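Local coordinates for protein gamma-hexachlorocyclohexane dehydrochlorinase (Novosphingobium barchaimii LL02, PDB 5KVB) that probably catalyses two successive dehydrochlorinations of the pollutant lindane (gamma-hexachlorocyclohexane), yielding a tetrachlorocyclohexadiene by way of gamma-pentachlorocyclohexene, at residues A[75-80]-A[104-109]; A[117-122]-A[139-144]. All coordinates share one frame; numbering follows the deposited sequence. Where two conformers were deposited one is given.

Overall arrangement
Both contacts pair neighbouring antiparallel strands of one curved, mixed sheet in a SnoaL-like domain of the NTF2 clan. Interaction 1 joins strands 75-89 and 94-107 at the margin of the sheet; interaction 2 joins 113-127 to 130-145, and strands 94-107 and 113-127, one from each contact, are neighbours in the sheet. The centres of the two contacts lie about 15 Å apart, yet they meet where His80 CD2 comes 3.4 Å from Tyr120 OH. His80, the probable proton acceptor, belongs to interaction 1; the side chain of Ala118 in interaction 2 is about 6 Å from that of His80. Between subunits, residues of interaction 1 also meet a neighbouring subunit's interaction 2.

Interaction 1: A[75-80]-A[104-109]; sequences WHDFIH and LGNLVE
Trp75 and Leu107 form the tightly packed part of this contact, at the open end of the hairpin made by strands 75-89 and 94-107. Methyl CD1 of Leu107 sits over the centre of the six-membered ring, 3.7 Å from the ring centroid of Trp75 and only 9° off the normal, a CH-pi contact. The indole reaches across to the backbone of Gly105: Trp75 CZ3 is 3.7 Å from Gly105 C, near the plane of the ring, and Phe78 CB is 3.8 Å from Gly105 CA, so close that a side chain on that face would clash.

Four backbone hydrogen bonds join the segments. Ile79 and Leu104 exchange two as an antiparallel hydrogen-bonded pair, Asn106 N donates to Asp77 O, and His76 N to Asn106 O. With CG of Asp77 between the backbone N and the carbonyl carbon (chi1 71°), its carboxylate stands beside the Asn106 side chain. Asn106 ND2 donates to the syn side of Asp77 OD1 at 2.9 Å, although the carboxylate and amide planes are turned 72° apart. Each group has a further partner: Asp77 OD2 bonds Tyr142 OH of the second subunit, and Asn106 OD1 bonds Ser113 OG.

Towards solvent the contact is looser. Val108 CG2 lies over the centre of the exposed His76 imidazole, 4.0 Å from the centroid of the His76 ring. A water spans His76 NE2 and Val108 O, donating to the carbonyl at 2.8 Å and lying in the imidazole plane.

Strand 77-80 leads into His80, the probable proton acceptor, whose ND1 is hydrogen-bonded to OD1 of Asp32, also a probable active-site residue. Ile79 packs on Asp32 and Lys33 of helix 10-33, while Trp75 packs on Ile114 and Ile116 of strand 113-127, the next strand beyond 94-107.

Interaction 2: A[117-122]-A[139-144]; sequences AAVYTS and RMNYFT
A classic beta bulge interrupts the antiparallel hairpin of strands 113-127 and 130-145 in this NTF2-like sheet: Asn141 and Tyr142 both face Ala117. The evidence is a one-residue shift in pairing, from Ala117 with Tyr142 to Ala118 with Met140, together with two donors on a single carbonyl. Asn141 N meets Ala117 O at 2.8 Å with a bent N-H...O angle of 142°, whereas Tyr142 N reaches the same Ala117 O at 3.2 Å with a straighter angle of 167°, in the carbonyl plane on a lone pair. Ala117 N returns a bond to Tyr142 O.

Beyond the bulge, regular pairing resumes. Val119 and Arg139 form a hydrogen-bonded pair: Val119 N donates to Arg139 O, and Arg139 N to Val119 O. Ala118 and Met140, the non-hydrogen-bonded pair between, come within 4.3 Å at Ala118 CA and Met140 CA, and Ala118 CA also makes a C-H...O contact with Arg139 O.

The chain turns a corner at Asn141, and from Tyr142 onward it runs toward the third subunit. There Tyr142 OH bonds Asp77 of that subunit, and the Tyr142 ring meets Phe151 of the same subunit with their planes about 10° apart. Within the contact, CB, CG and CD2 of Tyr142 come against the methyl of Ala117, Tyr142 CD2 lying 3.6 Å from Ala117 CB. A chi1 of 168° sets Val119 CG1 anti to the backbone N and leaves CG2 beside that N, with Val119 CG2 3.5 Å from Asn141 ND2.

Interaction 1: A[75-80]-A[104-109]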
loop_
_atom_site.group_PDB
_atom_site.type_symbol
_atom_site.label_atom_id
_atom_site.label_comp_id
_atom_site.label_asym_id
_atom_site.label_seq_id
_atom_site.Cartn_x
_atom_site.Cartn_y
_atom_site.Cartn_z
ATOM N N TRP A 75 -12.890 9.998 -17.501
ATOM C CA TRP A 75 -13.340 9.243 -16.329
ATOM C C TRP A 75 -14.365 10.003 -15.476
ATOM O O TRP A 75 -14.225 11.210 -15.227
ATOM C CB TRP A 75 -12.136 8.870 -15.436
ATOM C CG TRP A 75 -11.054 8.054 -16.092
ATOM C CD1 TRP A 75 -10.007 8.524 -16.830
ATOM C CD2 TRP A 75 -10.897 6.626 -16.039
ATOM N NE1 TRP A 75 -9.212 7.482 -17.242
ATOM C CE2 TRP A 75 -9.739 6.307 -16.775
ATOM C CE3 TRP A 75 -11.626 5.591 -15.442
ATOM C CZ2 TRP A 75 -9.290 4.994 -16.934
ATOM C CZ3 TRP A 75 -11.179 4.284 -15.601
ATOM C CH2 TRP A 75 -10.022 3.999 -16.345
ATOM N N HIS A 76 -15.397 9.298 -15.019
ATOM C CA HIS A 76 -16.292 9.853 -14.009
ATOM C C HIS A 76 -15.527 10.040 -12.703
ATOM O O HIS A 76 -15.666 11.065 -12.029
ATOM C CB HIS A 76 -17.511 8.947 -13.773
ATOM C CG HIS A 76 -18.456 8.872 -14.934
ATOM N ND1 HIS A 76 -19.119 9.973 -15.432
ATOM C CD2 HIS A 76 -18.873 7.817 -15.673
ATOM C CE1 HIS A 76 -19.889 9.602 -16.441
ATOM N NE2 HIS A 76 -19.759 8.299 -16.607
ATOM N N ASP A 77 -14.725 9.035 -12.359
ATOM C CA ASP A 77 -13.897 9.073 -11.161
ATOM C C ASP A 77 -12.991 7.850 -11.160
ATOM O O ASP A 77 -13.248 6.888 -11.881
ATOM C CB ASP A 77 -14.759 9.085 -9.898
ATOM C CG ASP A 77 -15.431 7.759 -9.655
ATOM O OD1 ASP A 77 -16.504 7.513 -10.242
ATOM O OD2 ASP A 77 -14.865 6.944 -8.895
ATOM N N PHE A 78 -11.923 7.905 -10.363
ATOM C CA PHE A 78 -11.052 6.755 -10.155
ATOM C C PHE A 78 -10.273 6.894 -8.856
ATOM O O PHE A 78 -10.281 7.953 -8.232
ATOM C CB PHE A 78 -10.091 6.566 -11.337
ATOM C CG PHE A 78 -9.400 7.831 -11.791
ATOM C CD1 PHE A 78 -8.502 8.496 -10.972
ATOM C CD2 PHE A 78 -9.638 8.341 -13.055
ATOM C CE1 PHE A 78 -7.863 9.645 -11.404
ATOM C CE2 PHE A 78 -9.006 9.488 -13.490
ATOM C CZ PHE A 78 -8.120 10.143 -12.662
ATOM N N ILE A 79 -9.607 5.814 -8.470
ATOM C CA ILE A 79 -8.775 5.801 -7.270
ATOM C C ILE A 79 -7.507 5.020 -7.594
ATOM O O ILE A 79 -7.557 3.969 -8.230
ATOM C CB ILE A 79 -9.543 5.184 -6.057
ATOM C CG1 ILE A 79 -8.680 5.147 -4.796
ATOM C CG2 ILE A 79 -10.064 3.781 -6.366
ATOM C CD1 ILE A 79 -8.211 6.516 -4.283
ATOM N N HIS A 80 -6.359 5.566 -7.183
ATOM C CA HIS A 80 -5.056 4.922 -7.383
ATOM C C HIS A 80 -4.452 4.534 -6.052
ATOM O O HIS A 80 -4.164 5.404 -5.228
ATOM C CB HIS A 80 -4.066 5.854 -8.097
ATOM C CG HIS A 80 -4.391 6.130 -9.531
ATOM N ND1 HIS A 80 -5.412 6.974 -9.917
ATOM C CD2 HIS A 80 -3.795 5.711 -10.675
ATOM C CE1 HIS A 80 -5.449 7.039 -11.238
ATOM N NE2 HIS A 80 -4.473 6.287 -11.721
ATOM N N LEU A 104 -8.646 1.638 -9.750
ATOM C CA LEU A 104 -10.031 1.245 -10.020
ATOM C C LEU A 104 -10.781 2.471 -10.496
ATOM O O LEU A 104 -10.633 3.539 -9.906
ATOM C CB LEU A 104 -10.706 0.686 -8.768
ATOM C CG LEU A 104 -9.971 -0.459 -8.068
ATOM C CD1 LEU A 104 -10.728 -0.879 -6.807
ATOM C CD2 LEU A 104 -9.754 -1.645 -9.016
ATOM N N GLY A 105 -11.592 2.343 -11.540
ATOM C CA GLY A 105 -12.267 3.526 -12.028
ATOM C C GLY A 105 -13.485 3.287 -12.884
ATOM O O GLY A 105 -13.757 2.171 -13.324
ATOM N N ASN A 106 -14.205 4.379 -13.105
ATOM C CA ASN A 106 -15.422 4.400 -13.904
ATOM C C ASN A 106 -15.175 5.221 -15.168
ATOM O O ASN A 106 -15.123 6.452 -15.112
ATOM C CB ASN A 106 -16.577 4.977 -13.082
ATOM C CG ASN A 106 -16.962 4.091 -11.908
ATOM O OD1 ASN A 106 -17.015 2.871 -12.035
ATOM N ND2 ASN A 106 -17.216 4.705 -10.756
ATOM N N LEU A 107 -14.994 4.530 -16.289
ATOM C CA LEU A 107 -14.728 5.145 -17.591
ATOM C C LEU A 107 -16.006 5.717 -18.205
ATOM O O LEU A 107 -17.057 5.080 -18.144
ATOM C CB LEU A 107 -14.115 4.104 -18.535
ATOM C CG LEU A 107 -13.391 4.528 -19.815
ATOM C CD1 LEU A 107 -12.072 5.221 -19.496
ATOM C CD2 LEU A 107 -13.159 3.315 -20.707
ATOM N N VAL A 108 -15.927 6.907 -18.796
ATOM C CA VAL A 108 -17.100 7.498 -19.452
ATOM C C VAL A 108 -17.534 6.684 -20.680
ATOM O O VAL A 108 -18.707 6.306 -20.799
ATOM C CB VAL A 108 -16.829 8.959 -19.872
ATOM C CG1 VAL A 108 -17.995 9.501 -20.692
ATOM C CG2 VAL A 108 -16.599 9.827 -18.650
ATOM N N GLU A 109 -16.587 6.401 -21.569
ATOM C CA GLU A 109 -16.836 5.590 -22.765
ATOM C C GLU A 109 -17.403 4.211 -22.419
ATOM O O GLU A 109 -16.731 3.398 -21.784
ATOM C CB GLU A 109 -15.541 5.428 -23.570
ATOM C CG GLU A 109 -15.689 4.595 -24.841
ATOM C CD GLU A 109 -16.562 5.271 -25.880
ATOM O OE1 GLU A 109 -16.623 6.520 -25.887
ATOM O OE2 GLU A 109 -17.187 4.554 -26.691
HETATM O O HOH W 1 -20.785 7.241 -19.089
#

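Interaction 2: A[117-122]-A[139-144]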
loop_
_atom_site.group_PDB
_atom_site.type_symbol
_atom_site.label_atom_id
_atom_site.label_comp_id
_atom_site.label_asym_id
_atom_site.label_seq_id
_atom_site.Cartn_x
_atom_site.Cartn_y
_atom_site.Cartn_z
ATOM N N ALA A 117 -3.513 -2.221 -13.635
ATOM C CA ALA A 117 -2.281 -2.458 -12.895
ATOM C C ALA A 117 -1.159 -1.742 -13.621
ATOM O O ALA A 117 -0.879 -2.044 -14.785
ATOM C CB ALA A 117 -1.990 -3.960 -12.783
ATOM N N ALA A 118 -0.509 -0.795 -12.942
ATOM C CA ALA A 118 0.522 0.025 -13.570
ATOM C C ALA A 118 1.822 0.015 -12.787
ATOM O O ALA A 118 1.830 -0.236 -11.573
ATOM C CB ALA A 118 0.032 1.450 -13.733
ATOM N N VAL A 119 2.911 0.286 -13.497
ATOM C CA VAL A 119 4.195 0.538 -12.866
ATOM C C VAL A 119 4.578 1.987 -13.114
ATOM O O VAL A 119 4.558 2.452 -14.253
ATOM C CB VAL A 119 5.282 -0.408 -13.402
ATOM C CG1 VAL A 119 6.666 0.051 -12.963
ATOM C CG2 VAL A 119 5.007 -1.838 -12.930
ATOM N N TYR A 120 4.876 2.703 -12.031
ATOM C CA TYR A 120 5.336 4.089 -12.107
ATOM C C TYR A 120 6.846 4.144 -11.895
ATOM O O TYR A 120 7.350 3.690 -10.854
ATOM C CB TYR A 120 4.651 4.975 -11.053
ATOM C CG TYR A 120 3.207 5.366 -11.314
ATOM C CD1 TYR A 120 2.420 4.683 -12.235
ATOM C CD2 TYR A 120 2.636 6.437 -10.624
ATOM C CE1 TYR A 120 1.080 5.057 -12.456
ATOM C CE2 TYR A 120 1.319 6.818 -10.844
ATOM C CZ TYR A 120 0.552 6.125 -11.754
ATOM O OH TYR A 120 -0.759 6.499 -11.960
ATOM N N THR A 121 7.565 4.682 -12.876
ATOM C CA THR A 121 9.017 4.828 -12.820
ATOM C C THR A 121 9.332 6.322 -12.714
ATOM O O THR A 121 8.963 7.102 -13.601
ATOM C CB THR A 121 9.688 4.218 -14.065
ATOM O OG1 THR A 121 9.268 2.851 -14.213
ATOM C CG2 THR A 121 11.179 4.230 -13.925
ATOM N N SER A 122 9.963 6.731 -11.616
ATOM C CA SER A 122 10.083 8.154 -11.286
ATOM C C SER A 122 11.535 8.577 -11.049
ATOM O O SER A 122 12.387 7.744 -10.769
ATOM C CB SER A 122 9.220 8.472 -10.057
ATOM O OG SER A 122 9.542 7.622 -8.967
ATOM N N ARG A 139 3.402 3.164 -17.026
ATOM C CA ARG A 139 3.142 2.064 -17.952
ATOM C C ARG A 139 2.070 1.121 -17.399
ATOM O O ARG A 139 2.144 0.685 -16.248
ATOM C CB ARG A 139 4.436 1.294 -18.236
ATOM C CG ARG A 139 4.227 -0.050 -18.916
ATOM C CD ARG A 139 5.523 -0.572 -19.519
ATOM N NE ARG A 139 6.689 -0.023 -18.838
ATOM C CZ ARG A 139 7.317 -0.615 -17.826
ATOM N NH1 ARG A 139 6.899 -1.790 -17.373
ATOM N NH2 ARG A 139 8.367 -0.028 -17.269
ATOM N N MET A 140 1.066 0.810 -18.214
ATOM C CA MET A 140 -0.013 -0.077 -17.787
ATOM C C MET A 140 0.240 -1.509 -18.239
ATOM O O MET A 140 0.342 -1.778 -19.445
ATOM C CB MET A 140 -1.361 0.411 -18.333
ATOM C CG MET A 140 -1.729 1.802 -17.857
ATOM S SD MET A 140 -3.316 2.372 -18.503
ATOM C CE MET A 140 -3.460 3.977 -17.729
ATOM N N ASN A 141 0.337 -2.424 -17.277
ATOM C CA ASN A 141 0.489 -3.844 -17.574
ATOM C C ASN A 141 -0.847 -4.570 -17.711
ATOM O O ASN A 141 -0.985 -5.458 -18.563
ATOM C CB ASN A 141 1.343 -4.527 -16.499
ATOM C CG ASN A 141 2.780 -4.047 -16.514
ATOM O OD1 ASN A 141 3.367 -3.837 -17.579
ATOM N ND2 ASN A 141 3.357 -3.863 -15.332
ATOM N N TYR A 142 -1.825 -4.205 -16.881
ATOM C CA TYR A 142 -3.220 -4.649 -17.047
ATOM C C TYR A 142 -4.115 -3.438 -17.300
ATOM O O TYR A 142 -4.037 -2.440 -16.586
ATOM C CB TYR A 142 -3.770 -5.370 -15.803
ATOM C CG TYR A 142 -3.122 -6.654 -15.339
ATOM C CD1 TYR A 142 -2.410 -7.470 -16.209
ATOM C CD2 TYR A 142 -3.274 -7.076 -14.014
ATOM C CE1 TYR A 142 -1.850 -8.652 -15.766
ATOM C CE2 TYR A 142 -2.719 -8.243 -13.565
ATOM C CZ TYR A 142 -2.007 -9.037 -14.443
ATOM O OH TYR A 142 -1.442 -10.219 -14.014
ATOM N N PHE A 143 -4.986 -3.535 -18.296
ATOM C CA PHE A 143 -6.090 -2.595 -18.474
ATOM C C PHE A 143 -7.304 -3.469 -18.729
ATOM O O PHE A 143 -7.502 -3.953 -19.850
ATOM C CB PHE A 143 -5.841 -1.619 -19.637
ATOM C CG PHE A 143 -6.900 -0.546 -19.772
ATOM C CD1 PHE A 143 -8.091 -0.810 -20.437
ATOM C CD2 PHE A 143 -6.702 0.721 -19.239
ATOM C CE1 PHE A 143 -9.064 0.169 -20.564
ATOM C CE2 PHE A 143 -7.675 1.704 -19.367
ATOM C CZ PHE A 143 -8.855 1.424 -20.029
ATOM N N THR A 144 -8.101 -3.698 -17.696
ATOM C CA THR A 144 -9.065 -4.793 -17.717
ATOM C C THR A 144 -10.480 -4.309 -17.464
ATOM O O THR A 144 -10.822 -3.935 -16.349
ATOM C CB THR A 144 -8.693 -5.865 -16.675
ATOM O OG1 THR A 144 -7.345 -6.304 -16.903
ATOM C CG2 THR A 144 -9.611 -7.068 -16.771
#